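Local coordinates for protein STM4351 (Salmonella enterica, PDB 2Y7I) that binds arginine with high specificity as a periplasmic solute-binding protein, probably by closing two lobes around it, at residues A[8-13]-A[66-71]; A[104-109]-A[177-182]; A[116-121]-A[140-145]. One frame throughout, in Å; residues are numbered along the deposited sequence.

How the contacts relate
From the N terminus, contact 1 comes first: 8-13 meets 66-71 after an intervening 52 residues that include helices 31-42 and 57-62 and strand 46-51, the third strand of the parallel sheet that the contact builds in the first lobe. The chain then enters the second lobe. Contact 2 closes a long loop there, joining the turn after strand 95-100 to the segment after the edge strand 174-176. Contact 3 is nested inside that loop, where the end of strand 114-118 meets the start of helix 142-150. Contacts 1 and 3 have centres about 19 Å apart and both touch the arginine, one from each lobe; contact 2 lies on the opposite side of the chain's centre from contact 1.

Contact 1. Residues A[8-13]-A[66-71]; sequences LHFGTS and FDAVIA. With ZN (zinc ion), chain E; ARG (arginine), chain C.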
loop_
_atom_site.group_PDB
_atom_site.type_symbol
_atom_site.label_atom_id
_atom_site.label_comp_id
_atom_site.label_asym_id
_atom_site.label_seq_id
_atom_site.Cartn_x
_atom_site.Cartn_y
_atom_site.Cartn_z
ATOM N N LEU A 8 -11.876 -19.181 0.874
ATOM C CA LEU A 8 -10.934 -19.078 -0.218
ATOM C C LEU A 8 -9.710 -19.941 0.100
ATOM O O LEU A 8 -9.035 -19.735 1.121
ATOM C CB LEU A 8 -10.548 -17.610 -0.408
ATOM C CG LEU A 8 -9.919 -17.116 -1.708
ATOM C CD1 LEU A 8 -10.775 -17.499 -2.916
ATOM C CD2 LEU A 8 -9.753 -15.595 -1.637
ATOM N N HIS A 9 -9.448 -20.919 -0.766
ATOM C CA HIS A 9 -8.372 -21.887 -0.548
ATOM C C HIS A 9 -7.107 -21.424 -1.271
ATOM O O HIS A 9 -7.092 -21.343 -2.496
ATOM C CB HIS A 9 -8.801 -23.287 -1.019
ATOM C CG HIS A 9 -10.057 -23.789 -0.368
ATOM N ND1 HIS A 9 -11.307 -23.625 -0.928
ATOM C CD2 HIS A 9 -10.255 -24.448 0.798
ATOM C CE1 HIS A 9 -12.219 -24.163 -0.135
ATOM N NE2 HIS A 9 -11.607 -24.666 0.920
ATOM N N PHE A 10 -6.070 -21.104 -0.499
ATOM C CA PHE A 10 -4.783 -20.664 -1.027
ATOM C C PHE A 10 -3.782 -21.796 -0.967
ATOM O O PHE A 10 -3.745 -22.545 0.007
ATOM C CB PHE A 10 -4.210 -19.525 -0.190
ATOM C CG PHE A 10 -4.800 -18.180 -0.488
ATOM C CD1 PHE A 10 -5.966 -17.764 0.152
ATOM C CD2 PHE A 10 -4.169 -17.309 -1.380
ATOM C CE1 PHE A 10 -6.508 -16.488 -0.110
ATOM C CE2 PHE A 10 -4.709 -16.034 -1.652
ATOM C CZ PHE A 10 -5.877 -15.631 -1.017
ATOM N N GLY A 11 -2.970 -21.910 -2.012
ATOM C CA GLY A 11 -1.806 -22.784 -2.000
ATOM C C GLY A 11 -0.587 -21.912 -1.788
ATOM O O GLY A 11 -0.518 -20.795 -2.315
ATOM N N THR A 12 0.364 -22.416 -1.007
ATOM C CA THR A 12 1.633 -21.737 -0.762
ATOM C C THR A 12 2.741 -22.762 -0.474
ATOM O O THR A 12 2.482 -23.967 -0.335
ATOM C CB THR A 12 1.540 -20.707 0.407
ATOM O OG1 THR A 12 2.653 -19.809 0.339
ATOM C CG2 THR A 12 1.535 -21.398 1.764
ATOM N N SER A 13 3.973 -22.271 -0.396
ATOM C CA SER A 13 5.119 -23.077 0.000
ATOM C C SER A 13 5.800 -22.387 1.165
ATOM O O SER A 13 6.551 -21.422 0.974
ATOM C CB SER A 13 6.110 -23.227 -1.150
ATOM O OG SER A 13 7.142 -24.120 -0.771
ATOM N N PHE A 66 -6.773 -25.587 -5.589
ATOM C CA PHE A 66 -7.127 -24.423 -4.787
ATOM C C PHE A 66 -7.552 -23.249 -5.666
ATOM O O PHE A 66 -7.439 -23.308 -6.888
ATOM C CB PHE A 66 -6.024 -24.028 -3.779
ATOM C CG PHE A 66 -4.635 -24.506 -4.132
ATOM C CD1 PHE A 66 -3.909 -23.904 -5.159
ATOM C CD2 PHE A 66 -4.038 -25.528 -3.403
ATOM C CE1 PHE A 66 -2.617 -24.332 -5.468
ATOM C CE2 PHE A 66 -2.744 -25.968 -3.704
ATOM C CZ PHE A 66 -2.036 -25.370 -4.737
ATOM N N ASP A 67 -8.059 -22.197 -5.034
ATOM C CA ASP A 67 -8.594 -21.045 -5.747
ATOM C C ASP A 67 -7.516 -20.055 -6.156
ATOM O O ASP A 67 -7.641 -19.387 -7.176
ATOM C CB ASP A 67 -9.614 -20.328 -4.869
ATOM C CG ASP A 67 -10.730 -21.230 -4.446
ATOM O OD1 ASP A 67 -11.412 -21.776 -5.341
ATOM O OD2 ASP A 67 -10.903 -21.421 -3.222
ATOM N N ALA A 68 -6.465 -19.962 -5.348
ATOM C CA ALA A 68 -5.453 -18.934 -5.535
ATOM C C ALA A 68 -4.119 -19.382 -4.957
ATOM O O ALA A 68 -4.060 -20.308 -4.149
ATOM C CB ALA A 68 -5.904 -17.614 -4.898
ATOM N N VAL A 69 -3.051 -18.737 -5.407
ATOM C CA VAL A 69 -1.707 -19.019 -4.922
ATOM C C VAL A 69 -1.103 -17.707 -4.462
ATOM O O VAL A 69 -1.173 -16.694 -5.176
ATOM C CB VAL A 69 -0.826 -19.672 -6.031
ATOM C CG1 VAL A 69 0.656 -19.558 -5.718
ATOM C CG2 VAL A 69 -1.205 -21.138 -6.215
ATOM N N ILE A 70 -0.537 -17.722 -3.257
ATOM C CA ILE A 70 0.305 -16.627 -2.789
ATOM C C ILE A 70 1.572 -17.246 -2.190
ATOM O O ILE A 70 1.489 -18.119 -1.309
ATOM C CB ILE A 70 -0.463 -15.672 -1.821
ATOM C CG1 ILE A 70 0.285 -14.340 -1.649
ATOM C CG2 ILE A 70 -0.779 -16.350 -0.458
ATOM C CD1 ILE A 70 -0.474 -13.291 -0.790
ATOM N N ALA A 71 2.738 -16.849 -2.702
ATOM C CA ALA A 71 3.992 -17.514 -2.307
ATOM C C ALA A 71 5.263 -16.753 -2.670
ATOM O O ALA A 71 6.215 -17.338 -3.196
ATOM C CB ALA A 71 4.045 -18.942 -2.896
HETATM ZN ZN ZN E . -11.936 -23.163 -2.848
HETATM N N ARG C . 10.541 -14.864 -5.716
HETATM C CA ARG C . 11.081 -16.129 -6.305
HETATM C C ARG C . 10.219 -16.555 -7.487
HETATM O O ARG C . 10.474 -17.592 -8.095
HETATM C CB ARG C . 11.135 -17.255 -5.251
HETATM C CG ARG C . 9.793 -17.521 -4.546
HETATM C CD ARG C . 9.847 -18.735 -3.621
HETATM N NE ARG C . 8.678 -18.744 -2.738
HETATM C CZ ARG C . 8.409 -19.682 -1.832
HETATM N NH1 ARG C . 9.216 -20.731 -1.661
HETATM N NH2 ARG C . 7.324 -19.570 -1.095
HETATM O OXT ARG C . 9.234 -15.879 -7.840
HETATM O O HOH W 1 -10.837 -24.748 -3.809
#
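Two parallel strands of the three-stranded sheet in the first lobe of this periplasmic binding protein meet here, with a zinc site at one end and the arginine pocket at the other. Strand 7-12 is the central strand, and 68-69 is an edge strand beside it. His9 O accepts from both Asp67 N and Ala68 N, Gly11 N gives a bond of 2.9 Å to Ala68 O, and Gly11 O takes Ile70 N nearly along its C=O axis. Thr12 OG1, anti to its backbone N (chi1 -163°), extends the ladder with a 2.6 Å bond to Ile70 O. On one face, the Phe10 ring packs against Ala68 CB and Ile70 CG2, covered by Ala36 and Cys40 of helix 31-42. On the other, the Phe66 ring lies flat over Gly11, with Gly11 CA 3.6 Å from the ring centroid; the ring occupies the place where a side chain on Gly11 would point. Past the ladder, Ser13 O and Ala71 O receive the ligand guanidinium, Ala71 O accepting from ARG NE at 2.9 Å. At the zinc end, the His9 and Asp67 side chains run side by side, ring and carboxylate planes 41° apart. Asp67 OD2 binds zinc and, through its anti lone pair, takes a nearly straight bond from His9 N; His9 ND1 and a water also bind the metal, ND1 at 2.1 Å from zinc.

Contact 2. Residues A[104-109]-A[177-182]; sequences YHTFAD and MDERAS. With GOL (glycerol), chain H.
The two segments pass each other without forming regular strands, His105 CA lying 5.0 Å from Asp178 CA, and a single backbone bond joins them: Glu179 N to His105 O, 2.9 Å, nearly along the C=O axis. Glu179 is stretched out, CG anti to its backbone N (chi1 -175°), so that OE1 reaches Phe107 N at 2.9 Å; the N-H arrives from above the carboxylate plane. Water 2 bridges the same OE1 to Ala108 N. Glu179 OE2 lies at the edge of the Phe107 ring, in its plane, the carboxylate turned 71° from it, while Met177, bent at chi3, sets CE over the centre of one ring face. Phe107 also packs on Leu127 of helix 122-130 and Val97 of strand 95-100. Thr106 OG1 accepts from Asp109 N in an ST motif, and Asp109 OD2 accepts in return from Thr106 N and His105 N. Nearer the surface, His105 ND1 donates to Asp178 OD2 over 3.2 Å, tilted out of the ring plane. A glycerol, probably from the crystallisation liquor, links Tyr104 O to Asp178 N through O3. Carboxylates bordering the buried Met177-Phe107 packing thus satisfy the N-H groups of His105, Thr106 and Phe107, in place of a sheet.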
loop_
_atom_site.group_PDB
_atom_site.type_symbol
_atom_site.label_atom_id
_atom_site.label_comp_id
_atom_site.label_asym_id
_atom_site.label_seq_id
_atom_site.Cartn_x
_atom_site.Cartn_y
_atom_site.Cartn_z
ATOM N N TYR A 104 33.428 -15.672 -0.978
ATOM C CA TYR A 104 33.116 -15.333 -2.373
ATOM C C TYR A 104 32.641 -13.880 -2.409
ATOM O O TYR A 104 31.986 -13.405 -1.464
ATOM C CB TYR A 104 32.048 -16.288 -2.977
ATOM C CG TYR A 104 32.499 -17.745 -2.991
ATOM C CD1 TYR A 104 33.341 -18.228 -4.000
ATOM C CD2 TYR A 104 32.125 -18.619 -1.963
ATOM C CE1 TYR A 104 33.794 -19.559 -3.992
ATOM C CE2 TYR A 104 32.559 -19.936 -1.950
ATOM C CZ TYR A 104 33.393 -20.397 -2.968
ATOM O OH TYR A 104 33.840 -21.698 -2.954
ATOM N N HIS A 105 32.989 -13.180 -3.489
ATOM C CA HIS A 105 32.528 -11.809 -3.709
ATOM C C HIS A 105 31.613 -11.721 -4.928
ATOM O O HIS A 105 30.659 -10.946 -4.946
ATOM C CB HIS A 105 33.721 -10.866 -3.917
ATOM C CG HIS A 105 34.503 -10.585 -2.672
ATOM N ND1 HIS A 105 34.429 -9.383 -2.003
ATOM C CD2 HIS A 105 35.386 -11.346 -1.981
ATOM C CE1 HIS A 105 35.226 -9.416 -0.948
ATOM N NE2 HIS A 105 35.819 -10.596 -0.913
ATOM N N THR A 106 31.925 -12.507 -5.956
ATOM C CA THR A 106 31.246 -12.376 -7.247
ATOM C C THR A 106 30.816 -13.723 -7.794
ATOM O O THR A 106 31.323 -14.785 -7.377
ATOM C CB THR A 106 32.163 -11.725 -8.325
ATOM O OG1 THR A 106 33.216 -12.631 -8.662
ATOM C CG2 THR A 106 32.768 -10.408 -7.861
ATOM N N PHE A 107 29.905 -13.682 -8.761
ATOM C CA PHE A 107 29.533 -14.886 -9.507
ATOM C C PHE A 107 30.732 -15.565 -10.173
ATOM O O PHE A 107 30.822 -16.798 -10.177
ATOM C CB PHE A 107 28.443 -14.580 -10.535
ATOM C CG PHE A 107 27.065 -14.422 -9.925
ATOM C CD1 PHE A 107 26.413 -15.515 -9.348
ATOM C CD2 PHE A 107 26.423 -13.188 -9.934
ATOM C CE1 PHE A 107 25.151 -15.375 -8.782
ATOM C CE2 PHE A 107 25.156 -13.033 -9.366
ATOM C CZ PHE A 107 24.517 -14.136 -8.788
ATOM N N ALA A 108 31.655 -14.766 -10.715
ATOM C CA ALA A 108 32.895 -15.303 -11.281
ATOM C C ALA A 108 33.662 -16.136 -10.248
ATOM O O ALA A 108 34.211 -17.185 -10.583
ATOM C CB ALA A 108 33.781 -14.186 -11.838
ATOM N N ASP A 109 33.681 -15.676 -8.997
ATOM C CA ASP A 109 34.362 -16.399 -7.915
ATOM C C ASP A 109 33.739 -17.780 -7.671
ATOM O O ASP A 109 34.400 -18.679 -7.156
ATOM C CB ASP A 109 34.325 -15.606 -6.600
ATOM C CG ASP A 109 35.119 -14.318 -6.654
ATOM O OD1 ASP A 109 36.067 -14.200 -7.461
ATOM O OD2 ASP A 109 34.778 -13.411 -5.859
ATOM N N MET A 177 26.583 -12.226 -0.445
ATOM C CA MET A 177 27.687 -12.009 -1.362
ATOM C C MET A 177 27.585 -10.631 -2.002
ATOM O O MET A 177 26.482 -10.127 -2.233
ATOM C CB MET A 177 27.712 -13.125 -2.406
ATOM C CG MET A 177 29.013 -13.236 -3.180
ATOM S SD MET A 177 28.994 -14.575 -4.404
ATOM C CE MET A 177 27.970 -13.806 -5.665
ATOM N N ASP A 178 28.734 -10.014 -2.271
ATOM C CA ASP A 178 28.739 -8.646 -2.786
ATOM C C ASP A 178 27.967 -8.477 -4.104
ATOM O O ASP A 178 27.150 -7.554 -4.225
ATOM C CB ASP A 178 30.158 -8.082 -2.888
ATOM C CG ASP A 178 30.717 -7.660 -1.530
ATOM O OD1 ASP A 178 29.911 -7.470 -0.594
ATOM O OD2 ASP A 178 31.957 -7.514 -1.396
ATOM N N GLU A 179 28.212 -9.350 -5.080
ATOM C CA GLU A 179 27.530 -9.210 -6.364
ATOM C C GLU A 179 26.112 -9.752 -6.262
ATOM O O GLU A 179 25.916 -10.914 -5.910
ATOM C CB GLU A 179 28.282 -9.912 -7.508
ATOM C CG GLU A 179 27.616 -9.663 -8.874
ATOM C CD GLU A 179 28.295 -10.338 -10.049
ATOM O OE1 GLU A 179 29.294 -11.075 -9.865
ATOM O OE2 GLU A 179 27.812 -10.132 -11.181
ATOM N N ARG A 180 25.141 -8.903 -6.595
ATOM C CA ARG A 180 23.746 -9.293 -6.635
ATOM C C ARG A 180 23.288 -9.498 -8.076
ATOM O O ARG A 180 23.975 -9.091 -9.017
ATOM C CB ARG A 180 22.892 -8.224 -5.955
ATOM C CG ARG A 180 23.350 -7.958 -4.533
ATOM C CD ARG A 180 22.387 -7.090 -3.763
ATOM N NE ARG A 180 22.852 -6.939 -2.387
ATOM C CZ ARG A 180 22.079 -6.587 -1.364
ATOM N NH1 ARG A 180 20.780 -6.343 -1.550
ATOM N NH2 ARG A 180 22.609 -6.473 -0.155
ATOM N N ALA A 181 22.129 -10.125 -8.234
ATOM C CA ALA A 181 21.535 -10.355 -9.555
ATOM C C ALA A 181 20.261 -9.537 -9.664
ATOM O O ALA A 181 19.374 -9.643 -8.814
ATOM C CB ALA A 181 21.233 -11.829 -9.761
ATOM N N SER A 182 20.178 -8.726 -10.711
ATOM C CA SER A 182 19.067 -7.799 -10.879
ATOM C C SER A 182 18.483 -7.814 -12.288
ATOM O O SER A 182 17.454 -7.168 -12.532
ATOM C CB SER A 182 19.508 -6.374 -10.517
ATOM O OG SER A 182 19.558 -6.204 -9.110
HETATM C C1 GOL H . 31.785 -12.335 1.444
HETATM O O1 GOL H . 30.619 -12.814 1.992
HETATM C C2 GOL H . 31.754 -10.839 1.652
HETATM O O2 GOL H . 33.108 -10.368 1.812
HETATM C C3 GOL H . 31.119 -10.217 0.429
HETATM O O3 GOL H . 30.955 -11.140 -0.658
HETATM O O HOH W 2 30.931 -12.093 -11.778
#

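Contact 3. Residues A[116-121]-A[140-145]; sequences GLENGT and DSYLNA. With ZN (zinc ion), chain D; ARG (arginine), chain C.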
loop_
_atom_site.group_PDB
_atom_site.type_symbol
_atom_site.label_atom_id
_atom_site.label_comp_id
_atom_site.label_asym_id
_atom_site.label_seq_id
_atom_site.Cartn_x
_atom_site.Cartn_y
_atom_site.Cartn_z
ATOM N N GLY A 116 22.895 -23.794 -4.306
ATOM C CA GLY A 116 21.551 -24.323 -4.118
ATOM C C GLY A 116 20.490 -23.265 -4.360
ATOM O O GLY A 116 20.698 -22.078 -4.091
ATOM N N LEU A 117 19.344 -23.702 -4.869
ATOM C CA LEU A 117 18.213 -22.821 -5.155
ATOM C C LEU A 117 16.958 -23.674 -5.260
ATOM O O LEU A 117 17.036 -24.903 -5.254
ATOM C CB LEU A 117 18.448 -22.009 -6.438
ATOM C CG LEU A 117 19.105 -22.749 -7.616
ATOM C CD1 LEU A 117 18.120 -23.651 -8.363
ATOM C CD2 LEU A 117 19.757 -21.781 -8.579
ATOM N N GLU A 118 15.797 -23.035 -5.350
ATOM C CA GLU A 118 14.532 -23.772 -5.372
ATOM C C GLU A 118 14.054 -24.041 -6.796
ATOM O O GLU A 118 14.145 -23.163 -7.653
ATOM C CB GLU A 118 13.467 -22.968 -4.631
ATOM C CG GLU A 118 12.348 -23.759 -3.978
ATOM C CD GLU A 118 11.594 -22.909 -2.960
ATOM O OE1 GLU A 118 11.286 -21.767 -3.307
ATOM O OE2 GLU A 118 11.370 -23.352 -1.809
ATOM N N ASN A 119 13.544 -25.253 -7.029
ATOM C CA ASN A 119 12.926 -25.630 -8.305
ATOM C C ASN A 119 11.785 -24.688 -8.637
ATOM O O ASN A 119 11.017 -24.327 -7.753
ATOM C CB ASN A 119 12.367 -27.054 -8.228
ATOM C CG ASN A 119 13.400 -28.104 -8.541
ATOM O OD1 ASN A 119 14.133 -27.987 -9.524
ATOM N ND2 ASN A 119 13.458 -29.150 -7.714
ATOM N N GLY A 120 11.663 -24.306 -9.904
ATOM C CA GLY A 120 10.519 -23.505 -10.369
ATOM C C GLY A 120 10.629 -21.995 -10.204
ATOM O O GLY A 120 9.715 -21.248 -10.607
ATOM N N THR A 121 11.758 -21.541 -9.660
ATOM C CA THR A 121 11.936 -20.120 -9.317
ATOM C C THR A 121 12.608 -19.282 -10.406
ATOM O O THR A 121 13.257 -19.810 -11.318
ATOM C CB THR A 121 12.723 -19.929 -7.982
ATOM O OG1 THR A 121 14.066 -20.422 -8.123
ATOM C CG2 THR A 121 12.027 -20.645 -6.851
ATOM N N ASP A 140 13.411 -28.707 -3.507
ATOM C CA ASP A 140 12.024 -28.275 -3.299
ATOM C C ASP A 140 11.791 -27.534 -1.977
ATOM O O ASP A 140 10.648 -27.355 -1.538
ATOM C CB ASP A 140 11.036 -29.436 -3.485
ATOM C CG ASP A 140 10.690 -29.655 -4.940
ATOM O OD1 ASP A 140 11.421 -29.113 -5.795
ATOM O OD2 ASP A 140 9.707 -30.351 -5.253
ATOM N N SER A 141 12.872 -27.118 -1.328
ATOM C CA SER A 141 12.750 -26.335 -0.099
ATOM C C SER A 141 14.059 -25.647 0.228
ATOM O O SER A 141 15.083 -26.317 0.383
ATOM C CB SER A 141 12.347 -27.243 1.068
ATOM O OG SER A 141 12.375 -26.529 2.291
ATOM N N TYR A 142 14.016 -24.316 0.329
ATOM C CA TYR A 142 15.178 -23.551 0.782
ATOM C C TYR A 142 15.733 -24.087 2.107
ATOM O O TYR A 142 16.937 -24.021 2.338
ATOM C CB TYR A 142 14.903 -22.023 0.777
ATOM C CG TYR A 142 15.143 -21.412 -0.592
ATOM C CD1 TYR A 142 16.436 -21.215 -1.064
ATOM C CD2 TYR A 142 14.078 -21.055 -1.428
ATOM C CE1 TYR A 142 16.678 -20.675 -2.336
ATOM C CE2 TYR A 142 14.305 -20.500 -2.702
ATOM C CZ TYR A 142 15.614 -20.319 -3.152
ATOM O OH TYR A 142 15.865 -19.813 -4.427
ATOM N N LEU A 143 14.886 -24.689 2.942
ATOM C CA LEU A 143 15.362 -25.266 4.209
ATOM C C LEU A 143 16.404 -26.387 4.013
ATOM O O LEU A 143 17.416 -26.453 4.721
ATOM C CB LEU A 143 14.199 -25.773 5.087
ATOM C CG LEU A 143 12.925 -24.948 5.332
ATOM C CD1 LEU A 143 12.126 -25.519 6.520
ATOM C CD2 LEU A 143 13.185 -23.452 5.530
ATOM N N ASN A 144 16.157 -27.267 3.048
ATOM C CA ASN A 144 17.130 -28.312 2.719
ATOM C C ASN A 144 18.404 -27.736 2.097
ATOM O O ASN A 144 19.497 -28.266 2.294
ATOM C CB ASN A 144 16.509 -29.318 1.758
ATOM C CG ASN A 144 15.286 -29.998 2.344
ATOM O OD1 ASN A 144 14.193 -29.895 1.803
ATOM N ND2 ASN A 144 15.470 -30.689 3.460
ATOM N N ALA A 145 18.235 -26.670 1.321
ATOM C CA ALA A 145 19.354 -25.958 0.688
ATOM C C ALA A 145 20.284 -25.380 1.759
ATOM O O ALA A 145 21.501 -25.605 1.729
ATOM C CB ALA A 145 18.834 -24.857 -0.235
HETATM ZN ZN ZN D . 9.301 -30.486 -7.052
HETATM N N ARG C . 10.541 -14.864 -5.716
HETATM C CA ARG C . 11.081 -16.129 -6.305
HETATM C C ARG C . 10.219 -16.555 -7.487
HETATM O O ARG C . 10.474 -17.592 -8.095
HETATM C CB ARG C . 11.135 -17.255 -5.251
HETATM C CG ARG C . 9.793 -17.521 -4.546
HETATM C CD ARG C . 9.847 -18.735 -3.621
HETATM N NE ARG C . 8.678 -18.744 -2.738
HETATM C CZ ARG C . 8.409 -19.682 -1.832
HETATM N NH1 ARG C . 9.216 -20.731 -1.661
HETATM N NH2 ARG C . 7.324 -19.570 -1.095
HETATM O OXT ARG C . 9.234 -15.879 -7.840
HETATM O O HOH W 3 9.138 -25.298 -2.261
HETATM O O HOH W 4 10.016 -25.971 -5.759
#
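Tyr142 and Glu118 cross obliquely, ring and carboxylate planes 63° apart, with Tyr142 CE2 3.2 Å from Glu118 CB. The ring reaches back from the first turn of helix 142-150 across the end of strand 114-118, its hydroxyl receiving a weak bond from Glu118 N; Tyr142 OH is held more firmly by Phe158 O. Glu118, with CG anti to its backbone N (chi1 -152°), runs out past the ring so that OE1 meets ARG NH1 at 2.8 Å. Its other oxygen, OE2, is hydrogen-bonded to Thr15 OG1; water 3 donates to Asp140 O and, weakly, to OE2. Alongside, Asn119 and Asp140 meet with amide and carboxylate almost perpendicular, 89° apart: Asn119 ND2 donates to Asp140 OD1 over 2.8 Å, straight and in its own amide plane, but from above the carboxylate plane. Asp140 OD2 binds the zinc at 1.9 Å, a metal that Asp55 also binds. Glu118 to Thr121 form a type II turn, tied by Thr121 OG1 to Glu118 O, and Ser141 OG caps the helix by accepting from Leu143 N. Glu118 and Thr121, the N-cap of helix 122-130, whose Thr122 N also bonds the ligand, form the second lobe's side of the arginine pocket in this two-lobed solute-binding fold.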